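Local coordinates for protein KDGF (Halomonas sp., PDB 5FQ0) that probably converts the unsaturated uronate sugars released from pectin and alginate into linear ketonised forms, using a metal-binding cupin barrel, at residues Arg23-His28 and Met33-Lys38; Pro47-Arg52 and Glu67-Lys72. All coordinates share one frame; numbering follows the deposited sequence.

Interaction 1. Residues Arg23-His28 and Met33-Lys38; sequences RKIVAH and MAVCVK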
loop_
_atom_site.group_PDB
_atom_site.type_symbol
_atom_site.label_atom_id
_atom_site.label_comp_id
_atom_site.label_asym_id
_atom_site.label_seq_id
_atom_site.Cartn_x
_atom_site.Cartn_y
_atom_site.Cartn_z
ATOM N N ARG B 23 -7.200 11.887 6.434
ATOM C CA ARG B 23 -6.090 10.980 6.188
ATOM C C ARG B 23 -5.195 10.779 7.370
ATOM O O ARG B 23 -5.240 11.536 8.325
ATOM C CB ARG B 23 -5.236 11.447 5.004
ATOM C CG ARG B 23 -4.307 12.606 5.286
ATOM C CD ARG B 23 -3.514 12.879 4.011
ATOM N NE ARG B 23 -2.868 14.169 4.134
ATOM C CZ ARG B 23 -2.898 15.133 3.229
ATOM N NH1 ARG B 23 -3.490 14.960 2.058
ATOM N NH2 ARG B 23 -2.289 16.265 3.498
ATOM N N LYS B 24 -4.379 9.747 7.288
ATOM C CA LYS B 24 -3.253 9.586 8.204
ATOM C C LYS B 24 -2.016 9.266 7.351
ATOM O O LYS B 24 -2.077 8.355 6.490
ATOM C CB LYS B 24 -3.489 8.438 9.164
ATOM C CG LYS B 24 -4.770 8.522 9.997
ATOM C CD LYS B 24 -4.770 7.404 11.034
ATOM C CE LYS B 24 -6.131 7.288 11.738
ATOM N NZ LYS B 24 -6.095 6.340 12.900
ATOM N N ILE B 25 -0.917 9.979 7.600
ATOM C CA ILE B 25 0.369 9.671 6.962
ATOM C C ILE B 25 0.875 8.394 7.627
ATOM O O ILE B 25 1.113 8.400 8.807
ATOM C CB ILE B 25 1.429 10.775 7.200
ATOM C CG1 ILE B 25 0.900 12.172 6.771
ATOM C CG2 ILE B 25 2.764 10.398 6.506
ATOM C CD1 ILE B 25 0.511 12.253 5.328
ATOM N N VAL B 26 0.981 7.303 6.882
ATOM C CA VAL B 26 1.335 6.001 7.441
ATOM C C VAL B 26 2.860 5.896 7.698
ATOM O O VAL B 26 3.296 5.726 8.837
ATOM C CB VAL B 26 0.752 4.861 6.559
ATOM C CG1 VAL B 26 1.343 3.517 6.914
ATOM C CG2 VAL B 26 -0.789 4.832 6.700
ATOM N N ALA B 27 3.664 6.040 6.646
ATOM C CA ALA B 27 5.128 5.872 6.770
ATOM C C ALA B 27 5.765 6.481 5.522
ATOM O O ALA B 27 5.115 6.601 4.459
ATOM C CB ALA B 27 5.518 4.392 6.901
ATOM N N HIS B 28 7.028 6.873 5.628
ATOM C CA HIS B 28 7.718 7.350 4.435
ATOM C C HIS B 28 9.223 7.262 4.574
ATOM O O HIS B 28 9.733 7.226 5.682
ATOM C CB HIS B 28 7.320 8.793 4.105
ATOM C CG HIS B 28 7.468 9.746 5.250
ATOM N ND1 HIS B 28 8.609 10.490 5.448
ATOM C CD2 HIS B 28 6.625 10.076 6.256
ATOM C CE1 HIS B 28 8.463 11.242 6.523
ATOM N NE2 HIS B 28 7.267 11.020 7.025
ATOM N N MET B 33 6.353 6.549 0.166
ATOM C CA MET B 33 5.409 7.031 1.159
ATOM C C MET B 33 4.069 6.297 1.015
ATOM O O MET B 33 3.643 5.971 -0.113
ATOM C CB MET B 33 5.216 8.545 0.981
ATOM C CG MET B 33 4.170 9.188 1.899
ATOM S SD MET B 33 3.971 10.980 1.680
ATOM C CE MET B 33 4.617 11.682 3.172
ATOM N N ALA B 34 3.421 6.044 2.149
ATOM C CA ALA B 34 2.084 5.470 2.190
ATOM C C ALA B 34 1.203 6.398 3.020
ATOM O O ALA B 34 1.625 6.874 4.080
ATOM C CB ALA B 34 2.112 4.053 2.797
ATOM N N VAL B 35 -0.017 6.632 2.545
ATOM C CA VAL B 35 -0.979 7.499 3.213
ATOM C C VAL B 35 -2.294 6.734 3.240
ATOM O O VAL B 35 -2.700 6.171 2.228
ATOM C CB VAL B 35 -1.187 8.830 2.436
ATOM C CG1 VAL B 35 -2.107 9.765 3.209
ATOM C CG2 VAL B 35 0.154 9.508 2.133
ATOM N N CYS B 36 -2.961 6.674 4.388
ATOM C CA CYS B 36 -4.288 6.044 4.406
ATOM C C CYS B 36 -5.292 7.184 4.264
ATOM O O CYS B 36 -5.274 8.109 5.084
ATOM C CB CYS B 36 -4.516 5.249 5.707
ATOM S SG CYS B 36 -6.153 4.485 5.828
ATOM N N VAL B 37 -6.150 7.128 3.232
ATOM C CA VAL B 37 -7.132 8.207 2.961
ATOM C C VAL B 37 -8.578 7.681 3.101
ATOM O O VAL B 37 -8.960 6.665 2.503
ATOM C CB VAL B 37 -6.936 8.867 1.558
ATOM C CG1 VAL B 37 -7.761 10.171 1.436
ATOM C CG2 VAL B 37 -5.450 9.148 1.290
ATOM N N LYS B 38 -9.365 8.377 3.917
ATOM C CA LYS B 38 -10.753 8.012 4.196
ATOM C C LYS B 38 -11.726 9.000 3.554
ATOM O O LYS B 38 -11.679 10.211 3.846
ATOM C CB LYS B 38 -11.004 8.003 5.710
ATOM C CG LYS B 38 -12.426 7.579 6.093
ATOM C CD LYS B 38 -12.539 7.272 7.577
ATOM C CE LYS B 38 -12.153 8.464 8.458
ATOM N NZ LYS B 38 -13.128 9.572 8.498
#

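Interaction 2. Residues Pro47-Arg52 and Glu67-Lys72; sequences PHQHER and ELEGEK. With NI (nickel (II) ion), chain H.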
loop_
_atom_site.group_PDB
_atom_site.type_symbol
_atom_site.label_atom_id
_atom_site.label_comp_id
_atom_site.label_asym_id
_atom_site.label_seq_id
_atom_site.Cartn_x
_atom_site.Cartn_y
_atom_site.Cartn_z
ATOM N N PRO B 47 -9.947 15.118 -10.662
ATOM C CA PRO B 47 -8.875 14.600 -11.516
ATOM C C PRO B 47 -7.695 15.548 -11.559
ATOM O O PRO B 47 -7.881 16.752 -11.645
ATOM C CB PRO B 47 -9.553 14.461 -12.901
ATOM C CG PRO B 47 -11.031 14.384 -12.589
ATOM C CD PRO B 47 -11.185 15.355 -11.437
ATOM N N HIS B 48 -6.487 14.990 -11.464
ATOM C CA HIS B 48 -5.257 15.762 -11.400
ATOM C C HIS B 48 -4.134 14.808 -11.857
ATOM O O HIS B 48 -4.347 13.596 -12.043
ATOM C CB HIS B 48 -5.025 16.241 -9.961
ATOM C CG HIS B 48 -4.823 15.102 -9.004
ATOM N ND1 HIS B 48 -5.864 14.309 -8.572
ATOM C CD2 HIS B 48 -3.695 14.547 -8.499
ATOM C CE1 HIS B 48 -5.395 13.362 -7.779
ATOM N NE2 HIS B 48 -4.082 13.478 -7.728
ATOM N N GLN B 49 -2.950 15.374 -12.046
ATOM C CA GLN B 49 -1.742 14.671 -12.491
ATOM C C GLN B 49 -0.678 15.065 -11.518
ATOM O O GLN B 49 -0.729 16.178 -10.978
ATOM C CB GLN B 49 -1.232 15.276 -13.797
ATOM C CG GLN B 49 -1.927 14.861 -15.055
ATOM C CD GLN B 49 -1.102 15.189 -16.285
ATOM O OE1 GLN B 49 -0.127 15.936 -16.200
ATOM N NE2 GLN B 49 -1.471 14.601 -17.429
ATOM N N HIS B 50 0.312 14.203 -11.321
ATOM C CA HIS B 50 1.515 14.640 -10.646
ATOM C C HIS B 50 2.667 14.759 -11.633
ATOM O O HIS B 50 2.962 13.816 -12.352
ATOM C CB HIS B 50 1.850 13.707 -9.483
ATOM C CG HIS B 50 0.682 13.482 -8.583
ATOM N ND1 HIS B 50 0.194 14.465 -7.748
ATOM C CD2 HIS B 50 -0.139 12.414 -8.439
ATOM C CE1 HIS B 50 -0.861 13.998 -7.102
ATOM N NE2 HIS B 50 -1.074 12.751 -7.498
ATOM N N GLU B 51 3.291 15.932 -11.665
ATOM C CA GLU B 51 4.489 16.169 -12.486
ATOM C C GLU B 51 5.629 15.230 -12.065
ATOM O O GLU B 51 6.354 14.702 -12.910
ATOM C CB GLU B 51 4.909 17.641 -12.342
ATOM C CG GLU B 51 6.318 17.994 -12.808
ATOM C CD GLU B 51 6.362 18.266 -14.298
ATOM O OE1 GLU B 51 5.741 19.270 -14.712
ATOM O OE2 GLU B 51 6.997 17.484 -15.056
ATOM N N ARG B 52 5.782 15.013 -10.757
ATOM C CA ARG B 52 6.990 14.362 -10.230
ATOM C C ARG B 52 6.795 13.045 -9.484
ATOM O O ARG B 52 7.793 12.440 -9.056
ATOM C CB ARG B 52 7.752 15.311 -9.271
ATOM C CG ARG B 52 8.328 16.580 -9.890
ATOM C CD ARG B 52 9.231 16.295 -11.096
ATOM N NE ARG B 52 10.378 15.465 -10.741
ATOM C CZ ARG B 52 11.463 15.265 -11.503
ATOM N NH1 ARG B 52 11.588 15.843 -12.692
ATOM N NH2 ARG B 52 12.432 14.454 -11.071
ATOM N N GLU B 67 -11.053 7.121 -12.010
ATOM C CA GLU B 67 -10.822 7.559 -13.375
ATOM C C GLU B 67 -9.335 7.664 -13.661
ATOM O O GLU B 67 -8.612 8.370 -12.948
ATOM C CB GLU B 67 -11.485 8.912 -13.609
ATOM C CG GLU B 67 -11.257 9.430 -15.010
ATOM C CD GLU B 67 -11.878 10.795 -15.230
ATOM O OE1 GLU B 67 -12.037 11.566 -14.256
ATOM O OE2 GLU B 67 -12.212 11.079 -16.395
ATOM N N LEU B 68 -8.894 6.953 -14.702
ATOM C CA LEU B 68 -7.512 6.936 -15.119
ATOM C C LEU B 68 -7.459 7.332 -16.584
ATOM O O LEU B 68 -7.878 6.559 -17.439
ATOM C CB LEU B 68 -6.953 5.527 -15.009
ATOM C CG LEU B 68 -6.108 5.047 -13.849
ATOM C CD1 LEU B 68 -5.502 3.713 -14.301
ATOM C CD2 LEU B 68 -5.042 6.088 -13.485
ATOM N N GLU B 69 -6.930 8.518 -16.850
ATOM C CA GLU B 69 -6.898 9.125 -18.196
ATOM C C GLU B 69 -8.224 8.868 -18.922
ATOM O O GLU B 69 -8.249 8.207 -19.958
ATOM C CB GLU B 69 -5.700 8.609 -19.021
ATOM C CG GLU B 69 -4.331 9.193 -18.656
ATOM C CD GLU B 69 -4.177 10.694 -18.914
ATOM O OE1 GLU B 69 -5.074 11.292 -19.573
ATOM O OE2 GLU B 69 -3.162 11.289 -18.468
ATOM N N GLY B 70 -9.325 9.332 -18.334
ATOM C CA GLY B 70 -10.661 9.128 -18.919
ATOM C C GLY B 70 -11.319 7.758 -18.794
ATOM O O GLY B 70 -12.536 7.678 -18.875
ATOM N N GLU B 71 -10.546 6.684 -18.598
ATOM C CA GLU B 71 -11.115 5.351 -18.329
ATOM C C GLU B 71 -11.604 5.214 -16.857
ATOM O O GLU B 71 -10.863 5.511 -15.923
ATOM C CB GLU B 71 -10.107 4.229 -18.681
ATOM C CG GLU B 71 -10.671 2.809 -18.512
ATOM C CD GLU B 71 -9.630 1.676 -18.558
ATOM O OE1 GLU B 71 -8.428 1.941 -18.779
ATOM O OE2 GLU B 71 -10.005 0.497 -18.362
ATOM N N LYS B 72 -12.836 4.750 -16.662
ATOM C CA LYS B 72 -13.421 4.571 -15.325
ATOM C C LYS B 72 -13.560 3.093 -14.958
ATOM O O LYS B 72 -13.984 2.271 -15.796
ATOM C CB LYS B 72 -14.817 5.187 -15.217
ATOM C CG LYS B 72 -15.016 6.562 -15.832
ATOM C CD LYS B 72 -14.509 7.684 -14.958
ATOM C CE LYS B 72 -14.799 9.042 -15.584
ATOM N NZ LYS B 72 -16.190 9.494 -15.335
HETATM NI NI NI H . -2.867 11.767 -7.102
#

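Interaction 1. Residues Arg23-His28 and Met33-Lys38
This is the hairpin of strands 21-29 and 32-39 in the cupin barrel, interrupted by a classic beta bulge. V26 and A27 both face A34: A34 O accepts a bond from V26 N at 2.9 Å, tilted 26° from the carbonyl plane, and a weak one from A27 N. Beyond the bulge A34 N returns a bond to A27 O (2.9 Å), while K24 and C36 form a regular hydrogen-bonded pair, with C36 N 2.8 Å from K24 O. On one face R23 lays its methylene CD against CG1 of V35 at 3.5 Å, and I25 brings CD1 to the same methyl. M33 runs out extended and then bends at chi3 (-111°), placing CE 4.0 Å from both I25 CG2 and H28 CD2. The bulge turns V26 toward its partner strand: with chi1 at 167°, CG1 lies anti to the backbone N and CG2 is left to meet C36 CB at 3.9 Å. H28 ND1 is hydrogen-bonded to R107, and K24 NZ reaches H12 and N9. Strand 98-105 pairs with the far edge of 33-38, F7 of strand 5-7 touches K24 and V26, and side chains of the other subunit pack on V26, A27, A34 and C36.

Interaction 2. Residues Pro47-Arg52 and Glu67-Lys72
E67 and P47 make the closer of two small touches here, at the surface beside the nickel site. The E67 side chain is fully extended (chi1 179°), which carries its carboxylate outward to the proline ring, where OE1 lies 3.4 Å from P47 CG. The two side chains meet at a slant, and the contact is carboxylate oxygen against ring methylene, with no hydrogen bond.

E69 makes the second approach. Its CB points away from 47-52, but the chain folds back at chi2 (-65°) and brings OE2 to 3.9 Å from Q49 NE2. That is too long for a hydrogen bond, and the amide and carboxylate planes stand 74° apart; OE2 instead accepts from the backbone N of M88. E69 and G70, both with positive phi, are the central residues of a type I' turn from L68 to E71, closed by E71 N to L68 O at 2.9 Å, with L68 N donating back to E71 O.

H48 and H50, on the same segment as P47 and Q49, bind nickel through NE2, at 2.2 and 2.1 Å respectively; H89 and Q55 are further protein ligands. H48 is steadied by its ND1, hydrogen-bonded to T46 O. Within the four-stranded sheet, strand 89-93 runs between 44-48 and 64-68, so P47 and E67 sit on strands that flank it, and M88 just before it touches both P47 and Q49.

The two contacts lie on opposite sides of the chain's centre, their own centres 20 Å apart and their nearest atoms about 10 Å apart. Interaction 1 belongs to the six-stranded sheet and interaction 2 to the four-stranded one, and the chain passes straight from strand 32-39 to strand 44-48, linking the two sheets. The nickel belongs to the side of interaction 2: 47-52 supplies two of its histidines, while the V37 side chain of interaction 1 stays about 9 Å from the ion. A citrate, probably from the crystallisation liquor, lies about 3 Å from the R23 side chain and accepts a weak bond from NH1.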